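Local coordinates for protein Alpha/beta fold hydrolase (PDB 6I8W) that degrades membrane phospholipids as a membrane-bound phospholipase A of the alpha/beta hydrolase fold, a virulence factor of Pseudomonas aeruginosa, at residues A[111-123]-A[138-150]. Sequence-based numbering, arbitrary orientation.
Sequences DVGTQAERVANFA and MGGHIAALYAARH
V112 and I142 interlock where helices 112-123 and 138-149 cross; the axes of these short segments make a signed crossing angle of -67° and approach to 8.4 Å. Knobs-into-holes packing makes up the apolar part. V112 sits among M138, H141, I142 and L145, its CB 3.7 Å from I142 CG1; I142 in return fills the gap between V112, Q115, A116 and V119. A116 is the small knob at the closest backbone approach, its CA 5.1 Å from that of I142. Helix 138-149 starts within what is probably the GxSxG nucleophile elbow of this fold, G139 being its last glycine, and A143 packs against strands 64-68 and 154-160.

Two CH-pi contacts add aromatic faces. V112 CG2 stands 3.6 Å from the H141 ring centroid, only 10° off the normal, while H141 NE2 is hydrogen-bonded to I237 O. A120 CB lies over the Y146 ring, displaced toward its rim. Y146 OH ends 3.6 Å from A123 CB and bonds to Q153.

The polar bonds gather at the C-terminal end of helix 138-149. R149, extended from CG to NE, places NH1 2.8 Å from G113 O, which lies in the guanidinium plane. The same NH1 makes a salt bridge of 2.9 Å to the anti lone pair of E117 OE2, tilted from that plane; both bonds are bent. E117 OE1 accepts from H150 NE2 through its syn lone pair, in the imidazole plane. One carboxylate thus grips two successive residues by separate oxygens, which should fix its rotation and may favour the proton of H150 on NE2, complementing a close-packed apolar crossing with a charged clasp at its rim.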
loop_
_atom_site.group_PDB
_atom_site.type_symbol
_atom_site.label_atom_id
_atom_site.label_comp_id
_atom_site.label_asym_id
_atom_site.label_seq_id
_atom_site.Cartn_x
_atom_site.Cartn_y
_atom_site.Cartn_z
ATOM N N ASP A 111 -7.694 12.218 4.858
ATOM C CA ASP A 111 -8.862 11.356 4.717
ATOM C C ASP A 111 -8.886 10.721 3.328
ATOM O O ASP A 111 -8.310 11.262 2.383
ATOM C CB ASP A 111 -10.149 12.148 4.948
ATOM C CG ASP A 111 -10.411 13.146 3.848
ATOM O OD1 ASP A 111 -9.872 14.271 3.919
ATOM O OD2 ASP A 111 -11.122 12.790 2.885
ATOM N N VAL A 112 -9.575 9.595 3.187
ATOM C CA VAL A 112 -9.501 8.825 1.943
ATOM C C VAL A 112 -10.188 9.556 0.783
ATOM O O VAL A 112 -9.875 9.322 -0.383
ATOM C CB VAL A 112 -10.116 7.425 2.113
ATOM C CG1 VAL A 112 -9.252 6.581 3.034
ATOM C CG2 VAL A 112 -11.553 7.521 2.642
ATOM N N GLY A 113 -11.135 10.431 1.109
ATOM C CA GLY A 113 -11.803 11.229 0.094
ATOM C C GLY A 113 -10.870 12.233 -0.573
ATOM O O GLY A 113 -10.790 12.309 -1.798
ATOM N N THR A 114 -10.153 12.997 0.243
ATOM C CA THR A 114 -9.129 13.910 -0.250
ATOM C C THR A 114 -8.022 13.126 -0.989
ATOM O O THR A 114 -7.564 13.521 -2.059
ATOM C CB THR A 114 -8.525 14.726 0.913
ATOM O OG1 THR A 114 -9.579 15.377 1.628
ATOM C CG2 THR A 114 -7.534 15.762 0.410
ATOM N N GLN A 115 -7.608 11.998 -0.428
ATOM C CA GLN A 115 -6.563 11.197 -1.069
ATOM C C GLN A 115 -7.017 10.674 -2.446
ATOM O O GLN A 115 -6.240 10.681 -3.393
ATOM C CB GLN A 115 -6.154 10.037 -0.159
ATOM C CG GLN A 115 -5.401 10.462 1.105
ATOM C CD GLN A 115 -3.926 10.788 0.829
ATOM O OE1 GLN A 115 -3.597 11.540 -0.087
ATOM N NE2 GLN A 115 -3.042 10.194 1.607
ATOM N N ALA A 116 -8.279 10.265 -2.571
ATOM C CA ALA A 116 -8.779 9.771 -3.859
ATOM C C ALA A 116 -8.712 10.861 -4.937
ATOM O O ALA A 116 -8.423 10.580 -6.096
ATOM C CB ALA A 116 -10.205 9.239 -3.723
ATOM N N GLU A 117 -8.962 12.113 -4.561
ATOM C CA GLU A 117 -8.836 13.197 -5.531
ATOM C C GLU A 117 -7.370 13.454 -5.921
ATOM O O GLU A 117 -7.079 13.746 -7.078
ATOM C CB GLU A 117 -9.473 14.480 -4.995
ATOM C CG GLU A 117 -10.970 14.360 -4.864
ATOM C CD GLU A 117 -11.594 13.661 -6.064
ATOM O OE1 GLU A 117 -11.429 14.152 -7.203
ATOM O OE2 GLU A 117 -12.234 12.606 -5.866
ATOM N N ARG A 118 -6.454 13.341 -4.965
ATOM C CA ARG A 118 -5.031 13.473 -5.275
ATOM C C ARG A 118 -4.580 12.379 -6.262
ATOM O O ARG A 118 -3.769 12.636 -7.156
ATOM C CB ARG A 118 -4.185 13.414 -3.988
ATOM C CG ARG A 118 -4.452 14.579 -2.984
ATOM C CD ARG A 118 -3.397 14.610 -1.863
ATOM N NE ARG A 118 -3.619 15.719 -0.932
ATOM C CZ ARG A 118 -3.981 15.576 0.340
ATOM N NH1 ARG A 118 -4.165 14.360 0.843
ATOM N NH2 ARG A 118 -4.160 16.652 1.112
ATOM N N VAL A 119 -5.092 11.163 -6.094
ATOM C CA VAL A 119 -4.699 10.058 -6.970
ATOM C C VAL A 119 -5.206 10.313 -8.392
ATOM O O VAL A 119 -4.489 10.082 -9.368
ATOM C CB VAL A 119 -5.227 8.700 -6.471
ATOM C CG1 VAL A 119 -4.906 7.609 -7.485
ATOM C CG2 VAL A 119 -4.624 8.344 -5.120
ATOM N N ALA A 120 -6.432 10.811 -8.510
ATOM C CA ALA A 120 -6.970 11.169 -9.820
ATOM C C ALA A 120 -6.156 12.297 -10.462
ATOM O O ALA A 120 -5.857 12.252 -11.652
ATOM C CB ALA A 120 -8.422 11.569 -9.708
ATOM N N ASN A 121 -5.803 13.308 -9.675
ATOM C CA ASN A 121 -4.952 14.386 -10.169
ATOM C C ASN A 121 -3.560 13.863 -10.569
ATOM O O ASN A 121 -2.952 14.355 -11.524
ATOM C CB ASN A 121 -4.797 15.488 -9.107
ATOM C CG ASN A 121 -6.090 16.247 -8.846
ATOM O OD1 ASN A 121 -7.007 16.229 -9.659
ATOM N ND2 ASN A 121 -6.165 16.915 -7.694
ATOM N N PHE A 122 -3.060 12.887 -9.822
ATOM C CA PHE A 122 -1.784 12.241 -10.144
ATOM C C PHE A 122 -1.849 11.493 -11.487
ATOM O O PHE A 122 -0.932 11.581 -12.297
ATOM C CB PHE A 122 -1.370 11.278 -9.019
ATOM C CG PHE A 122 -0.249 10.313 -9.401
ATOM C CD1 PHE A 122 1.087 10.702 -9.347
ATOM C CD2 PHE A 122 -0.539 9.010 -9.780
ATOM C CE1 PHE A 122 2.115 9.797 -9.680
ATOM C CE2 PHE A 122 0.482 8.107 -10.121
ATOM C CZ PHE A 122 1.798 8.502 -10.072
ATOM N N ALA A 123 -2.924 10.752 -11.715
ATOM C CA ALA A 123 -3.062 10.039 -12.980
ATOM C C ALA A 123 -3.026 11.036 -14.147
ATOM O O ALA A 123 -2.322 10.813 -15.133
ATOM C CB ALA A 123 -4.354 9.205 -13.003
ATOM N N MET A 138 -6.191 0.660 3.300
ATOM C CA MET A 138 -6.504 2.093 3.149
ATOM C C MET A 138 -6.476 2.519 1.666
ATOM O O MET A 138 -7.284 3.331 1.230
ATOM C CB MET A 138 -5.523 2.961 3.945
ATOM C CG MET A 138 -5.791 4.467 3.793
ATOM S SD MET A 138 -4.433 5.498 4.385
ATOM C CE MET A 138 -3.184 5.174 3.132
ATOM N N GLY A 139 -5.532 1.967 0.903
ATOM C CA GLY A 139 -5.436 2.249 -0.523
ATOM C C GLY A 139 -6.610 1.685 -1.323
ATOM O O GLY A 139 -6.998 2.228 -2.357
ATOM N N GLY A 140 -7.176 0.580 -0.851
ATOM C CA GLY A 140 -8.372 0.030 -1.477
ATOM C C GLY A 140 -9.576 0.909 -1.189
ATOM O O GLY A 140 -10.444 1.095 -2.039
ATOM N N HIS A 141 -9.628 1.449 0.026
ATOM C CA HIS A 141 -10.690 2.379 0.411
ATOM C C HIS A 141 -10.673 3.578 -0.549
ATOM O O HIS A 141 -11.704 3.981 -1.095
ATOM C CB HIS A 141 -10.503 2.825 1.869
ATOM C CG HIS A 141 -11.697 3.514 2.461
ATOM N ND1 HIS A 141 -11.771 3.855 3.797
ATOM C CD2 HIS A 141 -12.864 3.916 1.905
ATOM C CE1 HIS A 141 -12.935 4.440 4.036
ATOM N NE2 HIS A 141 -13.614 4.493 2.905
ATOM N N ILE A 142 -9.476 4.114 -0.762
ATOM C CA ILE A 142 -9.231 5.216 -1.692
ATOM C C ILE A 142 -9.559 4.846 -3.154
ATOM O O ILE A 142 -10.189 5.620 -3.874
ATOM C CB ILE A 142 -7.751 5.661 -1.595
ATOM C CG1 ILE A 142 -7.489 6.359 -0.246
ATOM C CG2 ILE A 142 -7.356 6.544 -2.781
ATOM C CD1 ILE A 142 -5.989 6.429 0.118
ATOM N N ALA A 143 -9.118 3.668 -3.590
ATOM C CA ALA A 143 -9.377 3.215 -4.961
ATOM C C ALA A 143 -10.872 3.086 -5.234
ATOM O O ALA A 143 -11.350 3.420 -6.314
ATOM C CB ALA A 143 -8.702 1.881 -5.226
ATOM N N ALA A 144 -11.610 2.566 -4.261
ATOM C CA ALA A 144 -13.050 2.413 -4.448
ATOM C C ALA A 144 -13.714 3.776 -4.658
ATOM O O ALA A 144 -14.594 3.911 -5.506
ATOM C CB ALA A 144 -13.675 1.690 -3.264
ATOM N N LEU A 145 -13.277 4.794 -3.916
ATOM C CA LEU A 145 -13.879 6.126 -4.062
ATOM C C LEU A 145 -13.536 6.754 -5.413
ATOM O O LEU A 145 -14.369 7.413 -6.026
ATOM C CB LEU A 145 -13.449 7.059 -2.928
ATOM C CG LEU A 145 -14.046 6.718 -1.566
ATOM C CD1 LEU A 145 -13.455 7.632 -0.495
ATOM C CD2 LEU A 145 -15.577 6.804 -1.596
ATOM N N TYR A 146 -12.304 6.555 -5.865
ATOM C CA TYR A 146 -11.896 6.996 -7.195
ATOM C C TYR A 146 -12.836 6.384 -8.243
ATOM O O TYR A 146 -13.383 7.097 -9.094
ATOM C CB TYR A 146 -10.429 6.591 -7.435
ATOM C CG TYR A 146 -9.730 7.104 -8.690
ATOM C CD1 TYR A 146 -10.426 7.672 -9.747
ATOM C CD2 TYR A 146 -8.353 6.978 -8.819
ATOM C CE1 TYR A 146 -9.763 8.116 -10.892
ATOM C CE2 TYR A 146 -7.687 7.420 -9.948
ATOM C CZ TYR A 146 -8.394 7.980 -10.983
ATOM O OH TYR A 146 -7.713 8.411 -12.103
ATOM N N ALA A 147 -13.031 5.068 -8.170
ATOM C CA ALA A 147 -13.892 4.358 -9.120
ATOM C C ALA A 147 -15.344 4.835 -9.064
ATOM O O ALA A 147 -16.032 4.855 -10.086
ATOM C CB ALA A 147 -13.826 2.839 -8.879
ATOM N N ALA A 148 -15.815 5.206 -7.875
ATOM C CA ALA A 148 -17.200 5.650 -7.720
ATOM C C ALA A 148 -17.362 7.072 -8.230
ATOM O O ALA A 148 -18.414 7.445 -8.740
ATOM C CB ALA A 148 -17.640 5.554 -6.264
ATOM N N ARG A 149 -16.305 7.867 -8.087
ATOM C CA ARG A 149 -16.348 9.284 -8.448
ATOM C C ARG A 149 -15.988 9.560 -9.903
ATOM O O ARG A 149 -16.462 10.522 -10.491
ATOM C CB ARG A 149 -15.414 10.083 -7.542
ATOM C CG ARG A 149 -15.880 10.171 -6.108
ATOM C CD ARG A 149 -14.779 10.737 -5.241
ATOM N NE ARG A 149 -15.208 10.945 -3.862
ATOM C CZ ARG A 149 -14.416 11.431 -2.916
ATOM N NH1 ARG A 149 -13.156 11.741 -3.206
ATOM N NH2 ARG A 149 -14.875 11.600 -1.683
ATOM N N HIS A 150 -15.158 8.710 -10.491
ATOM C CA HIS A 150 -14.700 8.943 -11.856
ATOM C C HIS A 150 -14.863 7.702 -12.704
ATOM O O HIS A 150 -13.872 7.145 -13.161
ATOM C CB HIS A 150 -13.230 9.384 -11.867
ATOM C CG HIS A 150 -12.961 10.627 -11.078
ATOM N ND1 HIS A 150 -13.292 11.885 -11.534
ATOM C CD2 HIS A 150 -12.399 10.806 -9.859
ATOM C CE1 HIS A 150 -12.940 12.786 -10.634
ATOM N NE2 HIS A 150 -12.399 12.157 -9.608
#